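Local coordinates for Rubredoxin\:oxygen oxidoreductase (Desulfovibrio gigas, PDB 1E5D), which catalyses the four-electron reduction of one oxygen molecule to two water molecules, using flavin mononucleotide and a diiron centre, at residues A[204-209]-A[242-247]; A[143-148]-A[196-201]. One frame throughout, in Å; residues are numbered along the deposited sequence.

How the contacts relate
Contact 2 (143-148 with 196-201) lies in the core beside the diiron site, whereas contact 1 (204-209 with 242-247) is a partly buried helix pair further from the irons. The two share a continuous stretch of chain: helix 183-198 supplies part of contact 2, and helix 202-214, which follows it, supplies one side of contact 1. They also touch directly, Thr205 OG1 lying 3.5 Å from both Val198 CG1 and Leu145 CD2. Their chemistry follows their place in the fold. Contact 1 is aliphatic packing between two helices, while contact 2 combines aliphatic packing with a Met-aromatic contact, a CH-pi contact and an iron ligand.

Contact 1: A[204-209]-A[242-247]; sequences QTLKAI and KYVEYA
Thr205 turns its methyl group toward Ala247, with CG2 3.7 Å from Ala247 CB. CG2 is anti to the backbone N, which leaves OG1 beside that nitrogen; there the hydroxyl hydrogen-bonds Tyr201 O, one turn back, and Tyr194 OH of helix 183-198. OG1 is satisfied by these two partners, and CG2 makes the contact with helix 233-248. Leu206 packs against Ala247 from a second direction, its CG 3.7 Å from Ala247 CB, so the alanine methyl fits into the notch between Thr205 and Leu206. The CD2 branch of Leu206 reaches on to Val244 CG1 at 4.0 Å, the two side chains crossing at about a right angle. One turn later, Ile209 carries the contact to the other end of the pair. With chi2 at 172° its CD1 is extended and sits between Tyr243 CB, at 3.7 Å, and Val244 CG2, at 3.8 Å. The phenol end of Tyr243 leaves the pair: its OH hydrogen-bonds Phe167 N, close in sequence to the iron ligand Asp165, and its ring meets Tyr194 edge-to-face. Over these short segments the axes approach to 9.2 Å and their directions differ by 149°. This is roughly antiparallel helix packing, here joining helices 202-214 and 233-248 of the metallo-beta-lactamase-like part of the enzyme.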
ATOM      1  N   GLN A 204     -16.947 -20.335 -11.055  1.00 17.61           N
ATOM      2  CA  GLN A 204     -17.789 -19.929 -12.183  1.00 21.74           C
ATOM      3  C   GLN A 204     -17.013 -20.144 -13.479  1.00 21.04           C
ATOM      4  O   GLN A 204     -17.578 -20.500 -14.503  1.00 24.43           O
ATOM      5  CB  GLN A 204     -18.245 -18.479 -12.071  1.00 20.27           C
ATOM      6  CG  GLN A 204     -19.283 -18.262 -10.988  1.00 25.43           C
ATOM      7  CD  GLN A 204     -18.689 -18.157  -9.600  1.00 29.40           C
ATOM      8  OE1 GLN A 204     -17.620 -18.685  -9.308  1.00 48.72           O
ATOM      9  NE2 GLN A 204     -19.384 -17.465  -8.704  1.00 40.20           N
ATOM     10  N   THR A 205     -15.703 -19.924 -13.362  1.00 22.95           N
ATOM     11  CA  THR A 205     -14.835 -20.094 -14.516  1.00 26.02           C
ATOM     12  C   THR A 205     -15.029 -21.499 -15.075  1.00 28.36           C
ATOM     13  O   THR A 205     -15.258 -21.709 -16.261  1.00 27.68           O
ATOM     14  CB  THR A 205     -13.357 -19.887 -14.151  1.00 24.54           C
ATOM     15  OG1 THR A 205     -13.129 -18.520 -13.776  1.00 25.90           O
ATOM     16  CG2 THR A 205     -12.471 -20.174 -15.351  1.00 13.98           C
ATOM     17  N   LEU A 206     -14.931 -22.459 -14.156  1.00 28.37           N
ATOM     18  CA  LEU A 206     -15.052 -23.860 -14.549  1.00 32.80           C
ATOM     19  C   LEU A 206     -16.456 -24.189 -15.042  1.00 32.08           C
ATOM     20  O   LEU A 206     -16.624 -24.844 -16.072  1.00 25.02           O
ATOM     21  CB  LEU A 206     -14.645 -24.757 -13.375  1.00 27.39           C
ATOM     22  CG  LEU A 206     -13.167 -24.658 -12.994  1.00 24.23           C
ATOM     23  CD1 LEU A 206     -12.923 -25.435 -11.715  1.00 13.99           C
ATOM     24  CD2 LEU A 206     -12.267 -25.158 -14.107  1.00 11.68           C
ATOM     25  N   LYS A 207     -17.474 -23.736 -14.321  1.00 28.13           N
ATOM     26  CA  LYS A 207     -18.848 -24.001 -14.737  1.00 31.83           C
ATOM     27  C   LYS A 207     -19.104 -23.473 -16.144  1.00 34.99           C
ATOM     28  O   LYS A 207     -19.531 -24.193 -17.047  1.00 39.13           O
ATOM     29  CB  LYS A 207     -19.814 -23.379 -13.727  1.00 46.05           C
ATOM     30  CG  LYS A 207     -20.933 -24.307 -13.288  1.00 66.67           C
ATOM     31  CD  LYS A 207     -20.606 -25.024 -11.989  1.00 81.27           C
ATOM     32  CE  LYS A 207     -21.434 -24.489 -10.831  1.00 88.20           C
ATOM     33  NZ  LYS A 207     -21.631 -25.493  -9.747  1.00 88.52           N
ATOM     34  N   ALA A 208     -18.839 -22.185 -16.337  1.00 33.55           N
ATOM     35  CA  ALA A 208     -19.095 -21.545 -17.619  1.00 28.98           C
ATOM     36  C   ALA A 208     -18.390 -22.283 -18.743  1.00 26.85           C
ATOM     37  O   ALA A 208     -18.872 -22.452 -19.856  1.00 35.33           O
ATOM     38  CB  ALA A 208     -18.654 -20.089 -17.580  1.00 25.79           C
ATOM     39  N   ILE A 209     -17.178 -22.742 -18.457  1.00 22.72           N
ATOM     40  CA  ILE A 209     -16.465 -23.433 -19.528  1.00 23.69           C
ATOM     41  C   ILE A 209     -17.124 -24.775 -19.784  1.00 33.14           C
ATOM     42  O   ILE A 209     -17.202 -25.279 -20.898  1.00 28.82           O
ATOM     43  CB  ILE A 209     -14.985 -23.601 -19.163  1.00 26.33           C
ATOM     44  CG1 ILE A 209     -14.146 -22.361 -19.486  1.00 31.91           C
ATOM     45  CG2 ILE A 209     -14.414 -24.845 -19.814  1.00 29.24           C
ATOM     46  CD1 ILE A 209     -12.726 -22.424 -18.967  1.00 35.01           C
ATOM     47  N   LYS A 242      -5.919 -23.406 -20.593  1.00 30.61           N
ATOM     48  CA  LYS A 242      -5.297 -22.538 -19.609  1.00 25.50           C
ATOM     49  C   LYS A 242      -6.276 -22.013 -18.571  1.00 22.30           C
ATOM     50  O   LYS A 242      -5.967 -22.065 -17.381  1.00 14.81           O
ATOM     51  CB  LYS A 242      -4.614 -21.385 -20.361  1.00 19.47           C
ATOM     52  CG  LYS A 242      -3.258 -21.838 -20.906  1.00 24.73           C
ATOM     53  CD  LYS A 242      -2.215 -21.794 -19.793  1.00 35.07           C
ATOM     54  CE  LYS A 242      -1.288 -22.995 -19.855  1.00 38.69           C
ATOM     55  NZ  LYS A 242      -0.203 -22.923 -18.836  1.00 45.13           N
ATOM     56  N   TYR A 243      -7.435 -21.523 -19.005  1.00 18.15           N
ATOM     57  CA  TYR A 243      -8.395 -20.981 -18.046  1.00 18.69           C
ATOM     58  C   TYR A 243      -8.788 -22.042 -17.030  1.00 21.29           C
ATOM     59  O   TYR A 243      -8.908 -21.761 -15.840  1.00 32.52           O
ATOM     60  CB  TYR A 243      -9.641 -20.414 -18.748  1.00 15.09           C
ATOM     61  CG  TYR A 243      -9.523 -18.903 -18.809  1.00 14.49           C
ATOM     62  CD1 TYR A 243      -8.320 -18.366 -19.266  1.00 15.03           C
ATOM     63  CD2 TYR A 243     -10.536 -18.044 -18.429  1.00 11.46           C
ATOM     64  CE1 TYR A 243      -8.147 -17.000 -19.345  1.00 11.89           C
ATOM     65  CE2 TYR A 243     -10.358 -16.671 -18.506  1.00 10.51           C
ATOM     66  CZ  TYR A 243      -9.161 -16.155 -18.963  1.00  9.83           C
ATOM     67  OH  TYR A 243      -8.961 -14.791 -19.048  1.00 13.61           O
ATOM     68  N   VAL A 244      -8.975 -23.260 -17.540  1.00 20.86           N
ATOM     69  CA  VAL A 244      -9.270 -24.387 -16.660  1.00 19.79           C
ATOM     70  C   VAL A 244      -8.126 -24.583 -15.672  1.00 15.45           C
ATOM     71  O   VAL A 244      -8.307 -24.687 -14.470  1.00 18.08           O
ATOM     72  CB  VAL A 244      -9.503 -25.677 -17.463  1.00 23.30           C
ATOM     73  CG1 VAL A 244      -9.640 -26.873 -16.529  1.00 18.47           C
ATOM     74  CG2 VAL A 244     -10.732 -25.539 -18.346  1.00 19.85           C
ATOM     75  N   GLU A 245      -6.912 -24.628 -16.190  1.00  8.07           N
ATOM     76  CA  GLU A 245      -5.718 -24.691 -15.358  1.00 16.15           C
ATOM     77  C   GLU A 245      -5.641 -23.515 -14.395  1.00 23.83           C
ATOM     78  O   GLU A 245      -5.363 -23.677 -13.203  1.00 24.90           O
ATOM     79  CB  GLU A 245      -4.486 -24.715 -16.256  1.00 20.11           C
ATOM     80  CG  GLU A 245      -3.150 -24.789 -15.540  1.00 36.04           C
ATOM     81  CD  GLU A 245      -2.007 -24.859 -16.546  1.00 49.92           C
ATOM     82  OE1 GLU A 245      -2.275 -25.324 -17.678  1.00 51.62           O
ATOM     83  OE2 GLU A 245      -0.876 -24.458 -16.201  1.00 53.60           O
ATOM     84  N   TYR A 246      -5.877 -22.299 -14.895  1.00 17.60           N
ATOM     85  CA  TYR A 246      -5.846 -21.159 -13.983  1.00 22.37           C
ATOM     86  C   TYR A 246      -6.875 -21.345 -12.871  1.00 19.98           C
ATOM     87  O   TYR A 246      -6.554 -21.113 -11.708  1.00 18.62           O
ATOM     88  CB  TYR A 246      -6.102 -19.826 -14.700  1.00 26.18           C
ATOM     89  CG  TYR A 246      -5.075 -19.502 -15.763  1.00 15.98           C
ATOM     90  CD1 TYR A 246      -3.792 -20.036 -15.661  1.00  5.34           C
ATOM     91  CD2 TYR A 246      -5.365 -18.690 -16.850  1.00  8.31           C
ATOM     92  CE1 TYR A 246      -2.824 -19.765 -16.610  1.00  6.26           C
ATOM     93  CE2 TYR A 246      -4.400 -18.419 -17.804  1.00  9.22           C
ATOM     94  CZ  TYR A 246      -3.136 -18.958 -17.679  1.00  7.73           C
ATOM     95  OH  TYR A 246      -2.156 -18.710 -18.610  1.00 20.32           O
ATOM     96  N   ALA A 247      -8.094 -21.742 -13.221  1.00 17.70           N
ATOM     97  CA  ALA A 247      -9.146 -21.843 -12.216  1.00 18.31           C
ATOM     98  C   ALA A 247      -8.896 -22.988 -11.243  1.00 19.87           C
ATOM     99  O   ALA A 247      -9.379 -22.950 -10.105  1.00 30.66           O
ATOM    100  CB  ALA A 247     -10.507 -22.023 -12.879  1.00 16.98           C
TER

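Contact 2: A[143-148]-A[196-201]; sequences RMLHWP and NIVNPY. With FMN (flavin mononucleotide), chain F; FEO (mu-oxo-diiron), chain D.
His146 presents one face of its imidazole to Ile197, whose CD1 stands over the centre of the ring, 3.5 Å from the centroid and 14° off the ring normal, in a CH-pi contact. NE2 of His146 binds one iron at 2.1 Å, an ion also held by His79, Glu81 and Asp165. The Tyr201 ring lies between two neighbours: the backbone carbonyl of Met144 is over one face, its C offset toward the rim, and Pro200 CB is over the centre of the other. The Met144 side chain starts with CB against Tyr201 CD1 and bends at chi2 and chi3; its CE comes 3.5 Å from Tyr201 CE1, while SD makes an oblique Met-aromatic contact. Beside them, Leu145 CD2 packs on Val198 CG1 at 3.8 Å. Flavin mononucleotide, hydrogen-bonded by the second subunit, completes the site: Ile197 CD1, besides packing on His146, is 3.5 Å from its C7M methyl, and Trp147 NE1 is 3.2 Å from its C9. The C8M methyl of the flavin lies 5.8 Å from FE2, a nearness consistent with direct electron transfer from the flavin of one subunit to the diiron centre of the other.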
ATOM      1  N   ARG A 143     -22.144 -14.911 -15.684  1.00 25.40           N
ATOM      2  CA  ARG A 143     -22.186 -14.121 -14.461  1.00 27.19           C
ATOM      3  C   ARG A 143     -20.924 -14.350 -13.622  1.00 26.25           C
ATOM      4  O   ARG A 143     -20.424 -15.474 -13.592  1.00 29.27           O
ATOM      5  CB  ARG A 143     -23.438 -14.421 -13.639  1.00 33.88           C
ATOM      6  CG  ARG A 143     -24.656 -14.799 -14.459  1.00 52.88           C
ATOM      7  CD  ARG A 143     -25.799 -13.808 -14.369  1.00 60.31           C
ATOM      8  NE  ARG A 143     -26.897 -14.254 -13.530  1.00 69.20           N
ATOM      9  CZ  ARG A 143     -28.183 -14.391 -13.796  1.00 71.46           C
ATOM     10  NH1 ARG A 143     -28.705 -14.116 -14.984  1.00 71.16           N
ATOM     11  NH2 ARG A 143     -29.003 -14.824 -12.837  1.00 66.77           N
ATOM     12  N   MET A 144     -20.464 -13.285 -12.986  1.00 21.36           N
ATOM     13  CA  MET A 144     -19.282 -13.169 -12.156  1.00 17.94           C
ATOM     14  C   MET A 144     -17.999 -13.531 -12.904  1.00 18.81           C
ATOM     15  O   MET A 144     -17.025 -13.985 -12.313  1.00 28.80           O
ATOM     16  CB  MET A 144     -19.388 -14.040 -10.897  1.00 15.61           C
ATOM     17  CG  MET A 144     -20.573 -13.646 -10.021  1.00 14.31           C
ATOM     18  SD  MET A 144     -20.931 -11.882 -10.099  1.00 38.02           S
ATOM     19  CE  MET A 144     -19.468 -11.217  -9.306  1.00 50.15           C
ATOM     20  N   LEU A 145     -18.015 -13.318 -14.212  1.00 20.32           N
ATOM     21  CA  LEU A 145     -16.817 -13.456 -15.029  1.00 21.30           C
ATOM     22  C   LEU A 145     -16.593 -12.190 -15.854  1.00 25.54           C
ATOM     23  O   LEU A 145     -16.765 -12.240 -17.076  1.00 23.51           O
ATOM     24  CB  LEU A 145     -16.917 -14.658 -15.958  1.00 18.33           C
ATOM     25  CG  LEU A 145     -16.913 -16.041 -15.310  1.00 30.72           C
ATOM     26  CD1 LEU A 145     -16.844 -17.120 -16.383  1.00 37.91           C
ATOM     27  CD2 LEU A 145     -15.752 -16.197 -14.341  1.00 31.10           C
ATOM     28  N   HIS A 146     -16.233 -11.086 -15.219  1.00 22.74           N
ATOM     29  CA  HIS A 146     -15.975 -10.992 -13.794  1.00 17.21           C
ATOM     30  C   HIS A 146     -16.990 -10.121 -13.072  1.00 16.60           C
ATOM     31  O   HIS A 146     -16.840  -9.834 -11.888  1.00 21.61           O
ATOM     32  CB  HIS A 146     -14.576 -10.401 -13.576  1.00 13.69           C
ATOM     33  CG  HIS A 146     -14.508  -9.019 -14.157  1.00 15.26           C
ATOM     34  ND1 HIS A 146     -14.680  -7.873 -13.421  1.00 13.28           N
ATOM     35  CD2 HIS A 146     -14.291  -8.622 -15.428  1.00 19.92           C
ATOM     36  CE1 HIS A 146     -14.564  -6.822 -14.216  1.00 21.50           C
ATOM     37  NE2 HIS A 146     -14.327  -7.250 -15.443  1.00 24.12           N
ATOM     38  N   TRP A 147     -18.036  -9.688 -13.761  1.00 23.80           N
ATOM     39  CA  TRP A 147     -19.145  -8.967 -13.139  1.00 25.13           C
ATOM     40  C   TRP A 147     -20.449  -9.739 -13.346  1.00 25.52           C
ATOM     41  O   TRP A 147     -20.544 -10.622 -14.198  1.00 32.60           O
ATOM     42  CB  TRP A 147     -19.288  -7.566 -13.717  1.00 21.77           C
ATOM     43  CG  TRP A 147     -18.410  -6.509 -13.146  1.00 23.90           C
ATOM     44  CD1 TRP A 147     -17.331  -6.663 -12.322  1.00 24.81           C
ATOM     45  CD2 TRP A 147     -18.545  -5.096 -13.370  1.00 18.73           C
ATOM     46  NE1 TRP A 147     -16.783  -5.438 -12.014  1.00 24.91           N
ATOM     47  CE2 TRP A 147     -17.512  -4.459 -12.648  1.00 23.87           C
ATOM     48  CE3 TRP A 147     -19.433  -4.315 -14.108  1.00 10.28           C
ATOM     49  CZ2 TRP A 147     -17.356  -3.073 -12.651  1.00 17.42           C
ATOM     50  CZ3 TRP A 147     -19.283  -2.942 -14.112  1.00 15.29           C
ATOM     51  CH2 TRP A 147     -18.247  -2.339 -13.385  1.00 16.80           C
ATOM     52  N   PRO A 148     -21.492  -9.435 -12.585  1.00 23.77           N
ATOM     53  CA  PRO A 148     -22.770 -10.115 -12.796  1.00 23.60           C
ATOM     54  C   PRO A 148     -23.314  -9.956 -14.213  1.00 22.62           C
ATOM     55  O   PRO A 148     -23.998 -10.871 -14.670  1.00 34.03           O
ATOM     56  CB  PRO A 148     -23.724  -9.405 -11.832  1.00 16.98           C
ATOM     57  CG  PRO A 148     -22.852  -8.746 -10.824  1.00 18.05           C
ATOM     58  CD  PRO A 148     -21.536  -8.464 -11.484  1.00 19.02           C
ATOM     59  N   ASN A 196      -5.280 -11.592 -11.451  1.00 13.53           N
ATOM     60  CA  ASN A 196      -5.653 -10.348 -10.777  1.00  9.84           C
ATOM     61  C   ASN A 196      -7.077  -9.883 -10.989  1.00 16.22           C
ATOM     62  O   ASN A 196      -7.444  -8.850 -10.414  1.00 15.89           O
ATOM     63  CB  ASN A 196      -4.681  -9.239 -11.218  1.00  4.63           C
ATOM     64  CG  ASN A 196      -3.353  -9.482 -10.511  1.00  9.25           C
ATOM     65  OD1 ASN A 196      -3.215  -9.138  -9.336  1.00 21.54           O
ATOM     66  ND2 ASN A 196      -2.428 -10.085 -11.243  1.00  8.70           N
ATOM     67  N   ILE A 197      -7.910 -10.582 -11.764  1.00 19.11           N
ATOM     68  CA  ILE A 197      -9.306 -10.145 -11.795  1.00 20.50           C
ATOM     69  C   ILE A 197     -10.317 -11.285 -11.803  1.00 18.93           C
ATOM     70  O   ILE A 197     -11.392 -11.154 -11.214  1.00 23.47           O
ATOM     71  CB  ILE A 197      -9.583  -9.246 -13.013  1.00 23.30           C
ATOM     72  CG1 ILE A 197     -11.058  -8.852 -13.130  1.00 24.89           C
ATOM     73  CG2 ILE A 197      -9.070  -9.892 -14.279  1.00 26.82           C
ATOM     74  CD1 ILE A 197     -11.269  -7.353 -13.197  1.00 35.56           C
ATOM     75  N   VAL A 198     -10.025 -12.406 -12.450  1.00 15.94           N
ATOM     76  CA  VAL A 198     -10.999 -13.492 -12.510  1.00 13.86           C
ATOM     77  C   VAL A 198     -10.825 -14.506 -11.384  1.00 17.30           C
ATOM     78  O   VAL A 198     -11.769 -15.239 -11.078  1.00 18.54           O
ATOM     79  CB  VAL A 198     -10.913 -14.245 -13.855  1.00 13.35           C
ATOM     80  CG1 VAL A 198     -12.049 -15.244 -13.976  1.00 16.19           C
ATOM     81  CG2 VAL A 198     -10.952 -13.270 -15.020  1.00 18.02           C
ATOM     82  N   ASN A 199      -9.658 -14.582 -10.765  1.00 16.01           N
ATOM     83  CA  ASN A 199      -9.344 -15.612  -9.794  1.00 16.93           C
ATOM     84  C   ASN A 199     -10.399 -15.864  -8.731  1.00 16.84           C
ATOM     85  O   ASN A 199     -10.725 -17.023  -8.442  1.00 19.60           O
ATOM     86  CB  ASN A 199      -8.033 -15.281  -9.064  1.00 17.76           C
ATOM     87  CG  ASN A 199      -7.374 -16.584  -8.635  1.00 19.25           C
ATOM     88  OD1 ASN A 199      -6.718 -17.241  -9.442  1.00 18.17           O
ATOM     89  ND2 ASN A 199      -7.573 -16.935  -7.370  1.00  9.59           N
ATOM     90  N   PRO A 200     -10.984 -14.863  -8.096  1.00 17.36           N
ATOM     91  CA  PRO A 200     -12.004 -15.179  -7.080  1.00 21.64           C
ATOM     92  C   PRO A 200     -13.187 -15.948  -7.662  1.00 24.65           C
ATOM     93  O   PRO A 200     -13.927 -16.578  -6.897  1.00 19.49           O
ATOM     94  CB  PRO A 200     -12.463 -13.807  -6.584  1.00 16.59           C
ATOM     95  CG  PRO A 200     -12.058 -12.866  -7.673  1.00 15.68           C
ATOM     96  CD  PRO A 200     -10.768 -13.419  -8.226  1.00 14.40           C
ATOM     97  N   TYR A 201     -13.383 -15.925  -8.973  1.00 23.73           N
ATOM     98  CA  TYR A 201     -14.492 -16.630  -9.613  1.00 19.60           C
ATOM     99  C   TYR A 201     -14.008 -17.843 -10.391  1.00 20.90           C
ATOM    100  O   TYR A 201     -14.479 -18.179 -11.470  1.00 16.11           O
ATOM    101  CB  TYR A 201     -15.272 -15.671 -10.521  1.00 22.04           C
ATOM    102  CG  TYR A 201     -15.509 -14.349  -9.817  1.00 26.82           C
ATOM    103  CD1 TYR A 201     -16.483 -14.257  -8.831  1.00 25.11           C
ATOM    104  CD2 TYR A 201     -14.761 -13.227 -10.138  1.00 29.70           C
ATOM    105  CE1 TYR A 201     -16.710 -13.061  -8.181  1.00 27.07           C
ATOM    106  CE2 TYR A 201     -14.982 -12.028  -9.490  1.00 31.22           C
ATOM    107  CZ  TYR A 201     -15.955 -11.959  -8.518  1.00 33.65           C
ATOM    108  OH  TYR A 201     -16.177 -10.767  -7.867  1.00 60.99           O
TER
HETATM  109  N1  FMN F 403     -18.599  -4.545  -6.753  1.00 14.84           N
HETATM  110  C2  FMN F 403     -18.994  -5.029  -5.581  1.00 15.08           C
HETATM  111  O2  FMN F 403     -20.049  -4.731  -5.093  1.00 23.10           O
HETATM  112  N3  FMN F 403     -18.332  -6.137  -4.996  1.00  9.92           N
HETATM  113  C4  FMN F 403     -17.115  -6.572  -5.470  1.00  8.95           C
HETATM  114  O4  FMN F 403     -16.523  -7.385  -4.794  1.00 18.51           O
HETATM  115  C4A FMN F 403     -16.514  -5.781  -6.535  1.00  6.79           C
HETATM  116  N5  FMN F 403     -15.358  -6.185  -7.115  1.00 12.64           N
HETATM  117  C5A FMN F 403     -14.877  -5.454  -8.161  1.00  9.81           C
HETATM  118  C6  FMN F 403     -13.533  -5.662  -8.555  1.00 11.84           C
HETATM  119  C7  FMN F 403     -13.058  -5.086  -9.712  1.00  7.83           C
HETATM  120  C7M FMN F 403     -11.705  -5.453 -10.264  1.00  7.80           C
HETATM  121  C8  FMN F 403     -13.784  -4.011 -10.325  1.00 10.23           C
HETATM  122  C8M FMN F 403     -13.311  -3.400 -11.620  1.00  6.57           C
HETATM  123  C9  FMN F 403     -15.082  -3.728  -9.885  1.00  7.58           C
HETATM  124  C9A FMN F 403     -15.561  -4.347  -8.726  1.00  8.97           C
HETATM  125  N10 FMN F 403     -16.832  -4.022  -8.163  1.00 15.26           N
HETATM  126  C10 FMN F 403     -17.286  -4.667  -7.084  1.00  8.88           C
HETATM  127  C1' FMN F 403     -17.630  -2.951  -8.808  1.00  7.21           C
HETATM  128  C2' FMN F 403     -17.196  -1.544  -8.334  1.00  9.80           C
HETATM  129  O2' FMN F 403     -17.406  -1.466  -6.926  1.00 13.13           O
HETATM  130  C3' FMN F 403     -18.097  -0.531  -9.019  1.00  7.99           C
HETATM  131  O3' FMN F 403     -17.722  -0.485 -10.397  1.00 14.14           O
HETATM  132  C4' FMN F 403     -17.868   0.867  -8.422  1.00 13.56           C
HETATM  133  O4' FMN F 403     -18.774   1.817  -9.003  1.00 23.44           O
HETATM  134  C5' FMN F 403     -16.437   1.266  -8.759  1.00  8.33           C
HETATM  135  O5' FMN F 403     -16.155   2.641  -8.068  1.00 17.66           O
HETATM  136  P   FMN F 403     -15.053   3.569  -8.531  1.00 17.19           P
HETATM  137  O1P FMN F 403     -14.924   4.598  -7.402  1.00 10.34           O
HETATM  138  O2P FMN F 403     -13.911   2.886  -8.933  1.00 12.02           O
HETATM  139  O3P FMN F 403     -15.509   4.304  -9.708  1.00 13.97           O
HETATM  140 FE1  FEO D 404     -12.183  -4.868 -19.546  1.00 11.81          FE
HETATM  141 FE2  FEO D 404     -13.991  -5.755 -16.856  1.00 15.50          FE
HETATM  142  O   FEO D 404     -13.465  -4.303 -18.498  1.00 24.07           O
HETATM  143  O   HOH W   1     -13.628  -4.301 -21.418  1.00 23.72           O